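Local coordinates for glyoxalase-like domain protein (Staphylococcus aureus, PDB 3P8A), which is of unknown function but belongs to the glyoxalase-like VOC family, whose members are mostly metal-dependent enzymes or small-molecule-binding proteins, at residues Leu23-Ile28 / Phe189-Val194; Ala119-Leu124 / Val129-Pro134; Phe212-Val217 / Ile233-Glu238. All coordinates share one frame; numbering follows the deposited sequence.

Contact 1: residues Leu23-Ile28 / Phe189-Val194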
# COMPACT_ATOMS: atom_id res chain seq x y z
N LEU A 23 -13.19 6.16 -1.31
CA LEU A 23 -11.86 5.54 -1.17
C LEU A 23 -11.76 4.31 -2.04
O LEU A 23 -12.69 3.51 -2.08
CB LEU A 23 -11.57 5.13 0.30
CG LEU A 23 -11.55 6.24 1.31
CD1 LEU A 23 -11.37 5.70 2.70
CD2 LEU A 23 -10.47 7.21 1.02
N LYS A 24 -10.61 4.13 -2.68
CA LYS A 24 -10.31 2.96 -3.49
C LYS A 24 -8.89 2.52 -3.19
O LYS A 24 -8.08 3.34 -2.75
CB LYS A 24 -10.44 3.27 -4.99
CG LYS A 24 -11.86 3.55 -5.47
CD LYS A 24 -11.85 3.93 -6.93
CE LYS A 24 -13.24 3.99 -7.52
NZ LYS A 24 -13.21 4.37 -8.96
N PHE A 25 -8.57 1.26 -3.46
CA PHE A 25 -7.21 0.74 -3.26
C PHE A 25 -6.28 1.40 -4.31
O PHE A 25 -6.62 1.42 -5.49
CB PHE A 25 -7.22 -0.80 -3.44
CG PHE A 25 -5.85 -1.43 -3.36
CD1 PHE A 25 -5.25 -1.67 -2.14
CD2 PHE A 25 -5.16 -1.75 -4.52
CE1 PHE A 25 -3.97 -2.22 -2.08
CE2 PHE A 25 -3.88 -2.30 -4.45
CZ PHE A 25 -3.30 -2.54 -3.24
N ASP A 26 -5.13 1.95 -3.88
CA ASP A 26 -4.19 2.53 -4.83
C ASP A 26 -3.01 1.62 -5.09
O ASP A 26 -2.76 1.23 -6.22
CB ASP A 26 -3.72 3.92 -4.41
CG ASP A 26 -3.12 4.68 -5.58
OD1 ASP A 26 -3.90 5.05 -6.50
OD2 ASP A 26 -1.90 4.90 -5.58
N HIS A 27 -2.24 1.32 -4.04
CA HIS A 27 -1.07 0.49 -4.22
C HIS A 27 -0.67 -0.22 -2.94
O HIS A 27 -1.17 0.12 -1.87
CB HIS A 27 0.11 1.29 -4.85
CG HIS A 27 0.61 2.46 -4.06
ND1 HIS A 27 0.03 3.71 -4.16
CD2 HIS A 27 1.66 2.55 -3.21
CE1 HIS A 27 0.75 4.51 -3.40
NE2 HIS A 27 1.71 3.84 -2.78
N ILE A 28 0.16 -1.26 -3.08
CA ILE A 28 0.74 -1.99 -1.97
C ILE A 28 2.25 -1.77 -2.05
O ILE A 28 2.80 -1.75 -3.15
CB ILE A 28 0.33 -3.51 -1.93
CG1 ILE A 28 0.89 -4.20 -0.67
CG2 ILE A 28 0.67 -4.28 -3.23
CD1 ILE A 28 0.13 -5.47 -0.26
N PHE A 189 -4.23 -9.31 -15.15
CA PHE A 189 -4.22 -9.33 -13.69
C PHE A 189 -5.21 -8.38 -13.10
O PHE A 189 -5.47 -7.32 -13.67
CB PHE A 189 -2.83 -8.97 -13.16
CG PHE A 189 -1.70 -9.83 -13.66
CD1 PHE A 189 -1.69 -11.20 -13.43
CD2 PHE A 189 -0.60 -9.26 -14.28
CE1 PHE A 189 -0.63 -11.99 -13.87
CE2 PHE A 189 0.47 -10.05 -14.72
CZ PHE A 189 0.43 -11.41 -14.53
N SER A 190 -5.70 -8.72 -11.91
CA SER A 190 -6.65 -7.94 -11.13
C SER A 190 -6.44 -8.28 -9.65
O SER A 190 -6.54 -9.45 -9.28
CB SER A 190 -8.07 -8.26 -11.56
OG SER A 190 -8.99 -7.28 -11.10
N ILE A 191 -6.08 -7.28 -8.82
CA ILE A 191 -5.92 -7.49 -7.38
C ILE A 191 -7.33 -7.80 -6.83
O ILE A 191 -8.29 -7.10 -7.18
CB ILE A 191 -5.19 -6.32 -6.66
CG1 ILE A 191 -3.69 -6.27 -7.05
CG2 ILE A 191 -5.35 -6.42 -5.13
CD1 ILE A 191 -3.02 -4.94 -6.92
N GLU A 192 -7.45 -8.87 -6.05
CA GLU A 192 -8.72 -9.31 -5.50
C GLU A 192 -8.77 -9.15 -3.99
O GLU A 192 -9.81 -8.74 -3.45
CB GLU A 192 -8.94 -10.78 -5.88
CG GLU A 192 -10.31 -11.35 -5.53
CD GLU A 192 -10.47 -12.83 -5.77
OE1 GLU A 192 -9.47 -13.51 -6.09
OE2 GLU A 192 -11.61 -13.32 -5.61
N THR A 193 -7.69 -9.54 -3.28
CA THR A 193 -7.65 -9.53 -1.83
C THR A 193 -6.28 -9.21 -1.32
O THR A 193 -5.27 -9.60 -1.91
CB THR A 193 -8.09 -10.93 -1.29
OG1 THR A 193 -9.34 -11.29 -1.87
CG2 THR A 193 -8.23 -10.98 0.24
N VAL A 194 -6.25 -8.54 -0.18
CA VAL A 194 -5.05 -8.22 0.58
C VAL A 194 -5.27 -8.91 1.92
O VAL A 194 -6.31 -8.70 2.58
CB VAL A 194 -4.77 -6.70 0.71
CG1 VAL A 194 -3.61 -6.43 1.67
CG2 VAL A 194 -4.45 -6.11 -0.65
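Phe25 and Ile28 meet Ile191 and Val194 in the hydrophobic interior between the two mixed beta-sheets of this glyoxalase-like (VOC) fold, all four side chains being buried. The contact is one of layer on layer: strands 24-28 and 189-194 run almost at right angles, 100° between their directions, with axes 10.4 Å apart, so the side chains alone bridge the gap. Phe25 takes part in two of the three contacts. Its CG lies anti to the backbone N (chi1 176°), which sends the ring out toward the facing strand. Ring atom CE2 comes to 3.7 Å from Ile191 CD1, the end of the isoleucine's longer branch, and on the other flank Phe25 CE1 lies 4.2 Å from Val194 CG2; both methyls approach the ring obliquely. Ile28 CD1 adds a looser touch on Val194 CG1, at 4.3 Å. Each strand carries a classic beta bulge, Asp26-His27 opposite Cys111 and Glu192-Thr193 opposite Ile249. The extra residue of each bulge lets positions three apart, 25 and 28 or 191 and 194, face the same interior. Behind the strand His27 turns away from this core and stacks on Tyr69, while its ND1 donates in the plane of the imidazole to the anti lone pair of Asp26 OD2, a 2.7 Å bond with an N-H...O angle of 161°.

Contact 2: residues Ala119-Leu124 / Val129-Pro134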
# COMPACT_ATOMS: atom_id res chain seq x y z
N ALA A 119 -11.06 16.69 2.55
CA ALA A 119 -12.32 16.15 3.05
C ALA A 119 -12.04 14.93 3.92
O ALA A 119 -12.72 14.73 4.93
CB ALA A 119 -13.23 15.76 1.90
N VAL A 120 -11.04 14.11 3.54
CA VAL A 120 -10.62 12.96 4.34
C VAL A 120 -10.02 13.48 5.63
O VAL A 120 -10.42 13.00 6.69
CB VAL A 120 -9.69 11.97 3.58
CG1 VAL A 120 -9.03 10.98 4.54
CG2 VAL A 120 -10.47 11.21 2.53
N LYS A 121 -9.12 14.47 5.55
CA LYS A 121 -8.49 15.06 6.73
C LYS A 121 -9.55 15.64 7.69
O LYS A 121 -9.49 15.37 8.89
CB LYS A 121 -7.44 16.11 6.34
CG LYS A 121 -6.77 16.76 7.53
CD LYS A 121 -5.83 17.86 7.14
CE LYS A 121 -5.20 18.45 8.38
NZ LYS A 121 -3.99 19.24 8.04
N ASN A 122 -10.52 16.38 7.16
CA ASN A 122 -11.59 16.98 7.95
C ASN A 122 -12.47 15.91 8.61
O ASN A 122 -12.80 16.06 9.78
CB ASN A 122 -12.44 17.96 7.12
CG ASN A 122 -11.68 19.16 6.60
OD1 ASN A 122 -10.69 19.61 7.20
ND2 ASN A 122 -12.10 19.66 5.44
N LYS A 123 -12.79 14.81 7.89
CA LYS A 123 -13.60 13.72 8.41
C LYS A 123 -12.89 13.01 9.56
O LYS A 123 -13.52 12.69 10.58
CB LYS A 123 -14.01 12.74 7.29
CG LYS A 123 -14.94 11.60 7.71
CD LYS A 123 -14.16 10.31 7.97
CE LYS A 123 -15.04 9.11 8.27
NZ LYS A 123 -14.23 8.02 8.86
N LEU A 124 -11.58 12.75 9.41
CA LEU A 124 -10.83 12.06 10.46
C LEU A 124 -10.66 12.97 11.66
O LEU A 124 -10.85 12.53 12.79
CB LEU A 124 -9.47 11.54 9.95
CG LEU A 124 -9.49 10.42 8.90
CD1 LEU A 124 -8.10 10.20 8.36
CD2 LEU A 124 -10.02 9.11 9.49
N VAL A 129 -9.26 11.74 15.19
CA VAL A 129 -8.11 10.90 14.84
C VAL A 129 -6.99 11.87 14.49
O VAL A 129 -7.21 12.81 13.70
CB VAL A 129 -8.30 9.72 13.83
CG1 VAL A 129 -9.69 9.65 13.23
CG2 VAL A 129 -7.23 9.69 12.75
N GLU A 130 -5.83 11.73 15.16
CA GLU A 130 -4.68 12.60 14.93
C GLU A 130 -4.14 12.21 13.55
O GLU A 130 -3.96 11.03 13.27
CB GLU A 130 -3.62 12.44 16.04
CG GLU A 130 -2.30 13.18 15.83
CD GLU A 130 -2.26 14.70 15.85
OE1 GLU A 130 -3.12 15.32 16.52
OE2 GLU A 130 -1.33 15.27 15.23
N VAL A 131 -3.99 13.19 12.68
CA VAL A 131 -3.49 12.97 11.32
C VAL A 131 -2.17 13.74 11.13
O VAL A 131 -1.95 14.71 11.84
CB VAL A 131 -4.53 13.33 10.21
CG1 VAL A 131 -5.83 12.55 10.38
CG2 VAL A 131 -4.81 14.83 10.15
N VAL A 132 -1.31 13.28 10.20
CA VAL A 132 -0.07 13.95 9.79
C VAL A 132 -0.24 14.25 8.31
O VAL A 132 -0.53 13.35 7.52
CB VAL A 132 1.25 13.20 10.10
CG1 VAL A 132 2.45 13.88 9.45
CG2 VAL A 132 1.47 13.09 11.61
N GLY A 133 -0.16 15.52 7.96
CA GLY A 133 -0.31 15.95 6.58
C GLY A 133 -1.52 16.82 6.30
O GLY A 133 -2.18 17.27 7.24
N PRO A 134 -1.85 17.08 5.02
CA PRO A 134 -1.23 16.52 3.80
C PRO A 134 0.24 16.88 3.57
O PRO A 134 0.65 18.03 3.77
CB PRO A 134 -2.14 17.01 2.67
CG PRO A 134 -3.42 17.38 3.34
CD PRO A 134 -3.02 17.90 4.69
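Leu124 and Lys121, one turn apart on helix 117-125, divide the contact with residues 129-134 into a close-packed end and a more open one. At the packed end Leu124 lies against Val131, its CB 3.8 Å from Val131 CG1, and its CD1 rests on the same methyl at a like distance. The main chain secures this end as well: Val129 N gives a hydrogen bond of 3.0 Å to Leu124 O. Val129 also turns CG1 toward Leu124, but its chi1 is close to eclipsed, so the exact place of that methyl is doubtful. Leu124 also reaches Phe167 on strand 166-170 of the same sheet. The other end is partly exposed and rests on a single long side chain. Lys121, its CG anti to the backbone N and the chain straight beyond, runs past Val131, with CG 3.8 Å from Val131 CG2, and crosses Pro134, with CD 3.7 Å from Pro134 CD. Its ammonium then donates a hydrogen bond to Gly133 O, in the carbonyl plane, NZ to O 2.8 Å. That carbonyl belongs to the cis peptide preceding Pro134, and the backbone of Gly133 has angles that call for glycine. Helix and strand run nearly antiparallel, at 156°, joined by a short turn: the compact helix-to-strand return that lays a helix against its sheet in the beta-alpha-beta-beta-beta topology of VOC proteins.

Contact 3: residues Phe212-Val217 / Ile233-Glu238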
# COMPACT_ATOMS: atom_id res chain seq x y z
N PHE A 212 -11.63 3.93 7.75
CA PHE A 212 -11.89 3.80 6.30
C PHE A 212 -13.32 3.64 5.88
O PHE A 212 -13.58 3.42 4.69
CB PHE A 212 -10.95 2.75 5.68
CG PHE A 212 -9.53 2.85 6.18
CD1 PHE A 212 -8.77 4.00 5.96
CD2 PHE A 212 -8.96 1.81 6.91
CE1 PHE A 212 -7.48 4.11 6.46
CE2 PHE A 212 -7.67 1.92 7.42
CZ PHE A 212 -6.93 3.07 7.19
N ASP A 213 -14.27 3.69 6.85
CA ASP A 213 -15.70 3.57 6.59
C ASP A 213 -16.01 2.29 5.80
O ASP A 213 -16.78 2.30 4.84
CB ASP A 213 -16.20 4.84 5.86
CG ASP A 213 -17.44 5.43 6.47
OD1 ASP A 213 -17.35 6.54 7.06
OD2 ASP A 213 -18.51 4.78 6.39
N MSE A 214 -15.34 1.20 6.17
CA MSE A 214 -15.47 -0.07 5.48
C MSE A 214 -16.72 -0.84 5.91
O MSE A 214 -17.31 -0.52 6.94
CB MSE A 214 -14.20 -0.92 5.73
CG MSE A 214 -13.01 -0.49 4.90
SE MSE A 214 -11.43 -1.56 5.36
CE MSE A 214 -10.01 -0.66 4.32
N ASP A 215 -17.13 -1.83 5.11
CA ASP A 215 -18.27 -2.71 5.39
C ASP A 215 -17.70 -4.07 5.83
O ASP A 215 -16.59 -4.42 5.42
CB ASP A 215 -19.16 -2.89 4.15
CG ASP A 215 -19.98 -1.67 3.71
OD1 ASP A 215 -20.48 -0.93 4.59
OD2 ASP A 215 -20.18 -1.50 2.49
N ILE A 216 -18.43 -4.78 6.70
CA ILE A 216 -18.06 -6.11 7.19
C ILE A 216 -18.65 -7.09 6.19
O ILE A 216 -19.83 -7.01 5.86
CB ILE A 216 -18.56 -6.40 8.64
CG1 ILE A 216 -18.05 -5.34 9.64
CG2 ILE A 216 -18.17 -7.82 9.12
CD1 ILE A 216 -19.07 -4.92 10.67
N VAL A 217 -17.83 -8.03 5.74
CA VAL A 217 -18.21 -9.05 4.77
C VAL A 217 -18.39 -10.42 5.48
O VAL A 217 -19.35 -11.13 5.22
CB VAL A 217 -17.15 -9.10 3.63
CG1 VAL A 217 -17.36 -10.27 2.69
CG2 VAL A 217 -17.12 -7.80 2.85
N ILE A 233 -11.96 -4.71 -3.86
CA ILE A 233 -10.89 -5.46 -3.19
C ILE A 233 -11.34 -5.90 -1.79
O ILE A 233 -11.84 -5.07 -1.01
CB ILE A 233 -9.56 -4.63 -3.06
CG1 ILE A 233 -9.05 -3.97 -4.36
CG2 ILE A 233 -8.45 -5.35 -2.28
CD1 ILE A 233 -8.87 -4.79 -5.50
N TYR A 234 -11.09 -7.17 -1.43
CA TYR A 234 -11.37 -7.63 -0.08
C TYR A 234 -10.13 -7.42 0.77
O TYR A 234 -9.02 -7.49 0.26
CB TYR A 234 -11.85 -9.08 -0.05
CG TYR A 234 -13.22 -9.21 -0.67
CD1 TYR A 234 -14.37 -9.01 0.08
CD2 TYR A 234 -13.37 -9.40 -2.05
CE1 TYR A 234 -15.63 -9.07 -0.49
CE2 TYR A 234 -14.63 -9.47 -2.63
CZ TYR A 234 -15.76 -9.29 -1.85
OH TYR A 234 -17.01 -9.34 -2.41
N PHE A 235 -10.34 -7.12 2.05
CA PHE A 235 -9.29 -6.95 3.04
C PHE A 235 -9.53 -8.00 4.09
O PHE A 235 -10.52 -7.93 4.83
CB PHE A 235 -9.29 -5.53 3.65
CG PHE A 235 -9.03 -4.50 2.59
CD1 PHE A 235 -7.73 -4.28 2.12
CD2 PHE A 235 -10.09 -3.85 1.95
CE1 PHE A 235 -7.49 -3.37 1.08
CE2 PHE A 235 -9.84 -2.96 0.90
CZ PHE A 235 -8.55 -2.72 0.48
N ARG A 236 -8.69 -9.03 4.10
CA ARG A 236 -8.83 -10.10 5.05
C ARG A 236 -7.85 -9.91 6.18
O ARG A 236 -6.64 -9.87 5.93
CB ARG A 236 -8.67 -11.49 4.36
CG ARG A 236 -8.76 -12.66 5.37
CD ARG A 236 -8.92 -13.97 4.67
NE ARG A 236 -10.23 -14.05 4.03
CZ ARG A 236 -10.71 -15.10 3.38
NH1 ARG A 236 -9.99 -16.21 3.27
NH2 ARG A 236 -11.92 -15.06 2.86
N ILE A 237 -8.37 -9.76 7.41
CA ILE A 237 -7.57 -9.64 8.64
C ILE A 237 -7.74 -11.00 9.31
O ILE A 237 -8.86 -11.39 9.63
CB ILE A 237 -8.04 -8.49 9.59
CG1 ILE A 237 -8.36 -7.14 8.85
CG2 ILE A 237 -7.09 -8.30 10.80
CD1 ILE A 237 -7.22 -6.47 8.05
N GLU A 238 -6.65 -11.74 9.44
CA GLU A 238 -6.69 -13.03 10.06
C GLU A 238 -5.78 -13.11 11.27
O GLU A 238 -4.77 -12.41 11.35
CB GLU A 238 -6.49 -14.19 9.07
CG GLU A 238 -5.18 -14.20 8.31
CD GLU A 238 -5.05 -15.34 7.31
OE1 GLU A 238 -3.90 -15.71 7.00
OE2 GLU A 238 -6.10 -15.82 6.82
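Selenomethionine Met214 sets CG beside its backbone N (chi1 -77°) and then runs fully extended, which carries its terminal methyl to the ring of Phe235. Phe235 likewise has CG beside its own N (chi1 -62°), and the two side chains cross at about a right angle. The methyl sits over one ring face, displaced toward the rim: Met214 CE is 4.2 Å from the centroid of the Phe235 ring, 22° off the normal, a CH-pi contact. SE stands farther out, 5.1 Å from the same Phe235 centroid and oblique to it, completing a Met-aromatic pair. Leu228 touches both partners and Trp208 of helix 201-212 adjoins Met214, so this half is buried. The second half is more exposed. Both methyls of Val217 bear on one side of Tyr234, with Val217 CG1 3.8 Å and CG2 3.9 Å from Tyr234 CE1; CG2 lies in the ring plane at the edge, whereas CG1 comes in obliquely. Met214 lies just before strand 215-219. Strand 223-227 pairs with both 215-219 and 234-239, so Val217 and Tyr234 reach across an intervening strand, as next-nearest neighbours do in the antiparallel edge of a VOC-type sheet.

Contact 1 stands near the middle of the molecule and joins the two sheets, its segments coming from strands 24-31 and 189-198, 161 residues apart. Contact 2, nested within that long loop, lies 22 Å away (centre to centre) at the far edge of the first sheet, where Leu23 CD2 still approaches Val120 CG2 at 4.3 Å. Contact 3 follows later in the chain and belongs to the second sheet, its centre 12 Å from contact 1 and 21 Å from contact 2. Strands 189-198 and 234-239 are neighbours there, and Val194 O lies 2.8 Å from Arg236 N, a probable hydrogen bond. Contact 1 thus holds the sheets face to face, while contacts 2 and 3 each fasten parts within or beside one sheet.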